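Local coordinates for minor capsid protein (Cafeteriavirus-dependent mavirus, PDB 6G42) that forms the pentons of the mavirus capsid, folding around a single jelly-roll and probably assembling as pentamers at the fivefold vertices of the shell, at residues S27-V32 with V97-Y102; D105-G110 with F135-K140. All blocks are in the same frame, centred on the assembly; numbering follows the deposited sequence.

Interactions 1 and 2 follow one another along the chain: the acidic turn at 97-102 runs on almost directly into 105-110, where helix 106-120 begins. Their centres lie about 22 Å apart, and apart from this continuity they do not touch. They illustrate two ways in which a capsid subunit joins distant segments, one by loosely matched charge on the surface and the other by partly buried apolar packing. Both are packing contacts of a capsid protein. They also differ in their relation to the pentamer: interaction 1 stays within one chain, whereas interaction 2 includes a lysine that bridges to a second subunit.

Interaction 1 of 2, residues S27-V32 with V97-Y102; sequences SYKRPV and VDEDGY
The long side chain of K29 bends at its second torsion (chi2 -143°) on its way toward D100, which approaches from the opposite direction with its carboxylate set beside its own backbone N (chi1 -73°); a further bend at the last torsion (chi4 -91°) leaves the amine farther from the acid than the methylene before it. The two chains stay well apart, the K29 and D100 CA atoms lying 11.0 Å from each other; the lysine spans about half of that gap, and the side chain of D100 comes to meet it. Its methylenes make the touch: K29 CE lies 3.8 Å from D100 OD2, with CD at nearly the same range. K29 NZ is 4.4 Å from D100 OD2, too far for a salt bridge. Two more carboxylates stand in the neighbourhood, D98 OD2 at 4.8 Å from K29 NZ and E99 OE1 at 5.5 Å from it.

The three acids are gathered by a type I beta turn running from D98 to G101, which places E99 and D100 at its two central positions. D98 also works inside the loop. Its OD1 accepts the backbone N-H of Y102 at 2.8 Å, nearly along the C-O axis, and a weaker bond comes from G101 N. Beyond the turn, Y102 OH bonds to D281 and its ring meets H287, while R30 NE on the lysine loop is held by L21 O. The contact thus joins the loop before strand 33-37 to the loop that leads into helix 106-120.

Since no hydrogen bond crosses between the segments and every touching residue is exposed, the attraction is probably diffuse and screened by solvent: one positive end facing a small acidic cluster, which would tend to offset the mutual repulsion of its carboxylates without fixing the lysine to any one of them.

Interaction 2 of 2, residues D105-G110 with F135-K140; sequences DYVDVG and FNKHSK
F135 enters the contact at its CB, which points toward the helix and sits 3.5 Å from Y106 O and close to V107 CA; with CG anti to the backbone N (chi1 -180°), the ring is carried out from the strand onto the first helical turn. CG still lies near that same carbonyl oxygen, which is already engaged as acceptor for G110 N at 3.1 Å. CD2 is 3.9 Å from V107 CG2, the two side chains crossing at about a right angle, and it also meets V107 N, which approaches the ring obliquely. CD1, CE1, CE2 and CZ all lie at about 4 Å from Y106 CB, because that carbon stands over the middle of the ring, 3.7 Å from the centroid and 6° off the normal, in a CH-pi contact; the phenol beyond it leads away.

Helix 106-120 is in this way docked on strand 132-136, an outermost strand within this chain of a three-stranded antiparallel sheet, and the residues that follow form the hairpin turn into strand 141-145. F142, on the returning strand, meets the F135 ring as well.

D105 serves as N-cap of the helix, its OD1 accepting V107 N at 2.8 Å from the anti side, 24° out of the carboxylate plane, and the same oxygen takes a second bond from N245 ND2. K137 brings NZ to 3.8 Å from V107 CG2, but its strongest polar partner is E170 of the second subunit, another copy of this protein, in a salt bridge.

Interaction 1 of 2, residues S27-V32 with V97-Y102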
loop_
_atom_site.group_PDB
_atom_site.type_symbol
_atom_site.label_atom_id
_atom_site.label_comp_id
_atom_site.label_asym_id
_atom_site.label_seq_id
_atom_site.Cartn_x
_atom_site.Cartn_y
_atom_site.Cartn_z
ATOM N N SER C 27 2.331 9.611 -36.278
ATOM C CA SER C 27 2.074 10.827 -37.078
ATOM C C SER C 27 0.631 10.967 -37.561
ATOM O O SER C 27 0.075 12.065 -37.567
ATOM C CB SER C 27 2.968 10.838 -38.319
ATOM O OG SER C 27 4.327 10.994 -37.979
ATOM N N TYR C 28 0.046 9.848 -37.981
ATOM C CA TYR C 28 -1.288 9.843 -38.583
ATOM C C TYR C 28 -2.388 10.102 -37.567
ATOM O O TYR C 28 -3.470 10.560 -37.937
ATOM C CB TYR C 28 -1.550 8.527 -39.337
ATOM C CG TYR C 28 -0.522 8.170 -40.415
ATOM C CD1 TYR C 28 0.398 9.119 -40.913
ATOM C CD2 TYR C 28 -0.492 6.884 -40.968
ATOM C CE1 TYR C 28 1.319 8.784 -41.893
ATOM C CE2 TYR C 28 0.430 6.549 -41.961
ATOM C CZ TYR C 28 1.330 7.504 -42.418
ATOM O OH TYR C 28 2.248 7.195 -43.395
ATOM N N LYS C 29 -2.098 9.814 -36.298
ATOM C CA LYS C 29 -3.025 10.024 -35.185
ATOM C C LYS C 29 -4.337 9.268 -35.386
ATOM O O LYS C 29 -5.421 9.839 -35.247
ATOM C CB LYS C 29 -3.263 11.521 -34.945
ATOM C CG LYS C 29 -1.975 12.311 -34.770
ATOM C CD LYS C 29 -2.097 13.412 -33.732
ATOM C CE LYS C 29 -0.776 14.152 -33.538
ATOM N NZ LYS C 29 0.072 13.547 -32.468
ATOM N N ARG C 30 -4.216 7.982 -35.722
ATOM C CA ARG C 30 -5.372 7.110 -35.901
ATOM C C ARG C 30 -6.001 6.834 -34.537
ATOM O O ARG C 30 -5.311 6.355 -33.637
ATOM C CB ARG C 30 -4.980 5.786 -36.563
ATOM C CG ARG C 30 -6.180 4.888 -36.884
ATOM C CD ARG C 30 -5.807 3.650 -37.685
ATOM N NE ARG C 30 -5.086 3.989 -38.916
ATOM C CZ ARG C 30 -5.633 4.449 -40.044
ATOM N NH1 ARG C 30 -6.949 4.640 -40.150
ATOM N NH2 ARG C 30 -4.847 4.723 -41.086
ATOM N N PRO C 31 -7.304 7.144 -34.371
ATOM C CA PRO C 31 -7.941 6.873 -33.085
ATOM C C PRO C 31 -7.959 5.390 -32.705
ATOM O O PRO C 31 -8.066 4.525 -33.579
ATOM C CB PRO C 31 -9.375 7.384 -33.289
ATOM C CG PRO C 31 -9.266 8.401 -34.355
ATOM C CD PRO C 31 -8.205 7.884 -35.274
ATOM N N VAL C 32 -7.833 5.119 -31.408
ATOM C CA VAL C 32 -7.979 3.769 -30.878
ATOM C C VAL C 32 -9.455 3.408 -30.973
ATOM O O VAL C 32 -10.284 3.985 -30.269
ATOM C CB VAL C 32 -7.503 3.667 -29.413
ATOM C CG1 VAL C 32 -7.888 2.330 -28.803
ATOM C CG2 VAL C 32 -5.998 3.857 -29.330
ATOM N N VAL C 97 5.621 24.045 -28.063
ATOM C CA VAL C 97 4.340 23.344 -28.167
ATOM C C VAL C 97 4.200 22.609 -29.511
ATOM O O VAL C 97 4.729 23.058 -30.522
ATOM C CB VAL C 97 3.202 24.369 -27.935
ATOM C CG1 VAL C 97 1.839 23.848 -28.342
ATOM C CG2 VAL C 97 3.158 24.762 -26.470
ATOM N N ASP C 98 3.488 21.477 -29.500
ATOM C CA ASP C 98 3.173 20.710 -30.722
ATOM C C ASP C 98 1.919 21.265 -31.435
ATOM O O ASP C 98 1.341 22.253 -30.994
ATOM C CB ASP C 98 3.034 19.199 -30.398
ATOM C CG ASP C 98 1.634 18.802 -29.895
ATOM O OD1 ASP C 98 1.054 19.508 -29.044
ATOM O OD2 ASP C 98 1.111 17.763 -30.354
ATOM N N GLU C 99 1.512 20.618 -32.531
ATOM C CA GLU C 99 0.305 20.997 -33.301
ATOM C C GLU C 99 -0.957 21.180 -32.458
ATOM O O GLU C 99 -1.631 22.203 -32.563
ATOM C CB GLU C 99 -0.011 19.934 -34.361
ATOM C CG GLU C 99 0.940 19.878 -35.544
ATOM C CD GLU C 99 0.594 18.768 -36.532
ATOM O OE1 GLU C 99 0.082 17.706 -36.108
ATOM O OE2 GLU C 99 0.842 18.954 -37.742
ATOM N N ASP C 100 -1.269 20.178 -31.635
ATOM C CA ASP C 100 -2.526 20.147 -30.862
ATOM C C ASP C 100 -2.575 21.063 -29.620
ATOM O O ASP C 100 -3.639 21.199 -29.009
ATOM C CB ASP C 100 -2.878 18.697 -30.467
ATOM C CG ASP C 100 -3.370 17.858 -31.652
ATOM O OD1 ASP C 100 -4.170 18.362 -32.468
ATOM O OD2 ASP C 100 -2.970 16.677 -31.761
ATOM N N GLY C 101 -1.450 21.681 -29.253
ATOM C CA GLY C 101 -1.386 22.622 -28.115
ATOM C C GLY C 101 -0.761 22.091 -26.825
ATOM O O GLY C 101 -0.945 22.688 -25.762
ATOM N N TYR C 102 -0.003 20.993 -26.927
ATOM C CA TYR C 102 0.524 20.255 -25.771
ATOM C C TYR C 102 2.052 20.249 -25.722
ATOM O O TYR C 102 2.714 20.444 -26.741
ATOM C CB TYR C 102 0.064 18.796 -25.818
ATOM C CG TYR C 102 -1.426 18.559 -25.652
ATOM C CD1 TYR C 102 -2.069 18.810 -24.438
ATOM C CD2 TYR C 102 -2.185 18.040 -26.701
ATOM C CE1 TYR C 102 -3.428 18.577 -24.287
ATOM C CE2 TYR C 102 -3.542 17.804 -26.560
ATOM C CZ TYR C 102 -4.160 18.070 -25.355
ATOM O OH TYR C 102 -5.510 17.827 -25.233
#

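Interaction 2 of 2, residues D105-G110 with F135-K140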
loop_
_atom_site.group_PDB
_atom_site.type_symbol
_atom_site.label_atom_id
_atom_site.label_comp_id
_atom_site.label_asym_id
_atom_site.label_seq_id
_atom_site.Cartn_x
_atom_site.Cartn_y
_atom_site.Cartn_z
ATOM N N ASP C 105 7.135 17.100 -21.674
ATOM C CA ASP C 105 8.299 16.986 -20.793
ATOM C C ASP C 105 8.310 18.163 -19.811
ATOM O O ASP C 105 8.289 19.322 -20.226
ATOM C CB ASP C 105 9.580 16.972 -21.635
ATOM C CG ASP C 105 10.807 16.533 -20.850
ATOM O OD1 ASP C 105 10.974 16.928 -19.672
ATOM O OD2 ASP C 105 11.628 15.795 -21.429
ATOM N N TYR C 106 8.360 17.865 -18.512
ATOM C CA TYR C 106 8.377 18.913 -17.478
ATOM C C TYR C 106 9.692 19.685 -17.401
ATOM O O TYR C 106 9.733 20.752 -16.785
ATOM C CB TYR C 106 7.995 18.349 -16.096
ATOM C CG TYR C 106 6.532 17.943 -16.016
ATOM C CD1 TYR C 106 5.511 18.881 -16.215
ATOM C CD2 TYR C 106 6.165 16.626 -15.765
ATOM C CE1 TYR C 106 4.178 18.512 -16.166
ATOM C CE2 TYR C 106 4.832 16.257 -15.709
ATOM C CZ TYR C 106 3.846 17.201 -15.907
ATOM O OH TYR C 106 2.526 16.824 -15.860
ATOM N N VAL C 107 10.750 19.156 -18.022
ATOM C CA VAL C 107 12.008 19.899 -18.196
ATOM C C VAL C 107 11.742 21.127 -19.067
ATOM O O VAL C 107 12.152 22.236 -18.709
ATOM C CB VAL C 107 13.139 19.039 -18.815
ATOM C CG1 VAL C 107 14.396 19.868 -19.050
ATOM C CG2 VAL C 107 13.480 17.852 -17.917
ATOM N N ASP C 108 11.046 20.917 -20.189
ATOM C CA ASP C 108 10.677 21.997 -21.118
ATOM C C ASP C 108 9.776 23.055 -20.484
ATOM O O ASP C 108 9.878 24.238 -20.819
ATOM C CB ASP C 108 9.980 21.438 -22.368
ATOM C CG ASP C 108 10.906 20.607 -23.249
ATOM O OD1 ASP C 108 12.119 20.906 -23.326
ATOM O OD2 ASP C 108 10.406 19.657 -23.884
ATOM N N VAL C 109 8.888 22.630 -19.588
ATOM C CA VAL C 109 8.047 23.564 -18.833
ATOM C C VAL C 109 8.936 24.444 -17.948
ATOM O O VAL C 109 8.701 25.645 -17.826
ATOM C CB VAL C 109 6.958 22.821 -18.015
ATOM C CG1 VAL C 109 6.211 23.758 -17.072
ATOM C CG2 VAL C 109 5.963 22.157 -18.956
ATOM N N GLY C 110 9.958 23.834 -17.350
ATOM C CA GLY C 110 10.964 24.548 -16.561
ATOM C C GLY C 110 11.808 25.511 -17.373
ATOM O O GLY C 110 11.990 26.662 -16.973
ATOM N N PHE C 135 13.748 22.012 -13.621
ATOM C CA PHE C 135 13.053 20.809 -13.169
ATOM C C PHE C 135 14.065 19.719 -12.850
ATOM O O PHE C 135 14.872 19.351 -13.696
ATOM C CB PHE C 135 12.102 20.300 -14.247
ATOM C CG PHE C 135 11.346 19.058 -13.852
ATOM C CD1 PHE C 135 10.387 19.102 -12.841
ATOM C CD2 PHE C 135 11.589 17.840 -14.489
ATOM C CE1 PHE C 135 9.689 17.960 -12.477
ATOM C CE2 PHE C 135 10.892 16.693 -14.129
ATOM C CZ PHE C 135 9.940 16.753 -13.123
ATOM N N ASN C 136 13.999 19.200 -11.631
ATOM C CA ASN C 136 14.852 18.102 -11.206
ATOM C C ASN C 136 14.237 16.759 -11.634
ATOM O O ASN C 136 13.192 16.367 -11.118
ATOM C CB ASN C 136 15.022 18.166 -9.688
ATOM C CG ASN C 136 16.181 17.320 -9.183
ATOM O OD1 ASN C 136 16.491 16.264 -9.734
ATOM N ND2 ASN C 136 16.823 17.782 -8.117
ATOM N N LYS C 137 14.893 16.068 -12.567
ATOM C CA LYS C 137 14.480 14.722 -13.015
ATOM C C LYS C 137 14.400 13.699 -11.878
ATOM O O LYS C 137 13.498 12.862 -11.849
ATOM C CB LYS C 137 15.468 14.166 -14.043
ATOM C CG LYS C 137 15.495 14.854 -15.392
ATOM C CD LYS C 137 16.581 14.227 -16.261
ATOM C CE LYS C 137 16.586 14.771 -17.680
ATOM N NZ LYS C 137 16.898 16.228 -17.745
ATOM N N HIS C 138 15.369 13.768 -10.969
ATOM C CA HIS C 138 15.514 12.811 -9.870
ATOM C C HIS C 138 14.387 12.905 -8.835
ATOM O O HIS C 138 13.863 11.881 -8.409
ATOM C CB HIS C 138 16.878 13.022 -9.193
ATOM C CG HIS C 138 17.186 12.047 -8.096
ATOM N ND1 HIS C 138 17.728 10.801 -8.334
ATOM C CD2 HIS C 138 17.059 12.150 -6.752
ATOM C CE1 HIS C 138 17.906 10.174 -7.185
ATOM N NE2 HIS C 138 17.508 10.970 -6.209
ATOM N N SER C 139 14.028 14.125 -8.439
ATOM C CA SER C 139 13.051 14.362 -7.360
ATOM C C SER C 139 11.621 14.691 -7.817
ATOM O O SER C 139 10.719 14.781 -6.982
ATOM C CB SER C 139 13.545 15.496 -6.466
ATOM O OG SER C 139 13.441 16.740 -7.127
ATOM N N LYS C 140 11.426 14.886 -9.123
ATOM C CA LYS C 140 10.148 15.365 -9.702
ATOM C C LYS C 140 9.644 16.722 -9.141
ATOM O O LYS C 140 8.446 17.023 -9.181
ATOM C CB LYS C 140 9.063 14.280 -9.614
ATOM C CG LYS C 140 9.349 13.053 -10.475
ATOM C CD LYS C 140 9.795 11.850 -9.662
ATOM C CE LYS C 140 8.622 11.181 -8.954
ATOM N NZ LYS C 140 9.042 9.966 -8.193
#